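Local structure of Fe-regulated protein B (Neisseria meningitidis, 4AIP) at residues 345-349 and 514-520. The protein is a TonB-dependent transporter of the meningococcal outer membrane that takes up iron, probably by importing ferric siderophores. Sequence-based numbering, arbitrary orientation.
Sequences TGYAG and LQTHGKR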
# COMPACT_ATOMS: atom_id res chain seq x y z
N THR B 345 11.83 -14.59 -17.97
CA THR B 345 10.80 -14.34 -18.96
C THR B 345 11.40 -14.20 -20.36
O THR B 345 11.83 -13.10 -20.73
CB THR B 345 10.03 -13.06 -18.62
OG1 THR B 345 9.70 -13.06 -17.23
CG2 THR B 345 8.74 -12.94 -19.45
N GLY B 346 11.40 -15.29 -21.15
CA GLY B 346 11.98 -15.31 -22.51
C GLY B 346 11.43 -14.20 -23.38
O GLY B 346 12.18 -13.51 -24.07
N TYR B 347 10.10 -14.02 -23.30
CA TYR B 347 9.34 -13.10 -24.18
C TYR B 347 9.67 -11.63 -23.97
O TYR B 347 9.50 -10.83 -24.88
CB TYR B 347 7.83 -13.33 -24.03
CG TYR B 347 7.42 -14.77 -24.20
CD1 TYR B 347 7.31 -15.35 -25.47
CD2 TYR B 347 7.14 -15.56 -23.09
CE1 TYR B 347 6.93 -16.70 -25.62
CE2 TYR B 347 6.76 -16.91 -23.24
CZ TYR B 347 6.66 -17.46 -24.51
OH TYR B 347 6.30 -18.74 -24.66
N ALA B 348 10.12 -11.28 -22.77
CA ALA B 348 10.52 -9.91 -22.46
C ALA B 348 12.01 -9.68 -22.74
O ALA B 348 12.55 -8.61 -22.43
CB ALA B 348 10.12 -9.53 -21.00
N GLY B 349 12.67 -10.67 -23.33
CA GLY B 349 14.11 -10.63 -23.58
C GLY B 349 14.95 -10.93 -22.35
O GLY B 349 16.09 -10.50 -22.26
N LEU B 514 4.77 -7.01 -25.10
CA LEU B 514 5.90 -7.50 -24.35
C LEU B 514 7.06 -8.00 -25.22
O LEU B 514 8.15 -8.24 -24.71
CB LEU B 514 5.40 -8.59 -23.41
CG LEU B 514 6.35 -9.08 -22.33
CD1 LEU B 514 6.80 -7.97 -21.37
CD2 LEU B 514 5.72 -10.21 -21.60
N GLN B 515 6.80 -8.15 -26.53
CA GLN B 515 7.76 -8.70 -27.48
C GLN B 515 8.29 -7.65 -28.43
O GLN B 515 9.16 -7.94 -29.27
CB GLN B 515 7.10 -9.80 -28.28
CG GLN B 515 6.74 -10.93 -27.39
CD GLN B 515 7.12 -12.24 -28.00
OE1 GLN B 515 6.26 -13.07 -28.25
NE2 GLN B 515 8.41 -12.43 -28.27
N THR B 516 7.73 -6.45 -28.28
CA THR B 516 8.03 -5.29 -29.11
C THR B 516 9.48 -4.85 -29.03
O THR B 516 9.98 -4.20 -29.94
CB THR B 516 7.15 -4.11 -28.70
OG1 THR B 516 5.80 -4.43 -29.04
CG2 THR B 516 7.50 -2.85 -29.44
N HIS B 517 10.17 -5.19 -27.95
CA HIS B 517 11.59 -4.81 -27.81
C HIS B 517 12.42 -5.35 -28.97
O HIS B 517 13.53 -4.87 -29.21
CB HIS B 517 12.16 -5.31 -26.49
CG HIS B 517 11.84 -6.75 -26.25
ND1 HIS B 517 12.56 -7.76 -26.85
CD2 HIS B 517 10.82 -7.33 -25.59
CE1 HIS B 517 12.00 -8.92 -26.52
NE2 HIS B 517 10.97 -8.68 -25.72
N GLY B 518 11.91 -6.37 -29.66
CA GLY B 518 12.52 -6.83 -30.91
C GLY B 518 13.76 -7.70 -30.72
O GLY B 518 14.55 -7.90 -31.64
N LYS B 519 13.92 -8.23 -29.53
CA LYS B 519 15.02 -9.13 -29.29
C LYS B 519 14.96 -10.46 -30.08
O LYS B 519 15.99 -11.10 -30.36
CB LYS B 519 15.17 -9.44 -27.83
CG LYS B 519 16.44 -10.17 -27.61
CD LYS B 519 16.76 -10.28 -26.18
CE LYS B 519 18.14 -10.87 -25.99
NZ LYS B 519 18.12 -11.45 -24.62
N ARG B 520 13.75 -10.85 -30.44
CA ARG B 520 13.59 -12.09 -31.21
C ARG B 520 13.47 -11.84 -32.68
O ARG B 520 13.14 -12.76 -33.45
CB ARG B 520 12.38 -12.86 -30.74
CG ARG B 520 12.66 -13.50 -29.42
CD ARG B 520 11.58 -14.46 -29.17
NE ARG B 520 11.64 -14.79 -27.73
CZ ARG B 520 11.12 -15.93 -27.23
NH1 ARG B 520 10.52 -16.82 -28.07
NH2 ARG B 520 11.15 -16.18 -25.91
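His517 reaches across to the backbone of Tyr347, its NE2 giving a nearly straight hydrogen bond to Tyr347 O at 2.7 Å. Tyr347 O lies in the plane of the imidazole, though NE2 sits 28° off the carbonyl plane. His517 ND1 accepts the backbone N-H of Lys519 at 3.0 Å, from a direction tilted out of the ring plane, so both ring nitrogens are engaged and the rotation of the imidazole is fixed. Its chi1 of 48° sets CG between the backbone N and the carbonyl carbon, folding the ring back over the type I turn from Gln515 to Gly518; Gln515 O sits over the centre of one face and Ala348 O, offset toward the rim, over the other. Farther along, the extended chain of Lys519 runs out past Gly349 CA, and NZ makes a weak hydrogen bond to Gly349 O at 3.3 Å.

Arg520 lays its guanidinium beside Gly346, with CD1 of the Tyr347 ring over one face and the two planes only 15° apart. Gln515 OE1 also comes within 3.7 Å of Tyr347 CD1, its amide turned steeply against the ring. On the apolar side of the contact, Leu514 CD1 packs on Ala348 CB at 3.7 Å; the leucine also touches Asn355 and Thr357 of strand 355-371. Tyr347 also meets the ring of His133, and Leu514 shares a backbone hydrogen bond with Ile130, both residues of the plug domain. The contact thus ties together two inter-strand loops of a TonB-dependent receptor β-barrel, following strands 325-339 and 495-506, next to the plug.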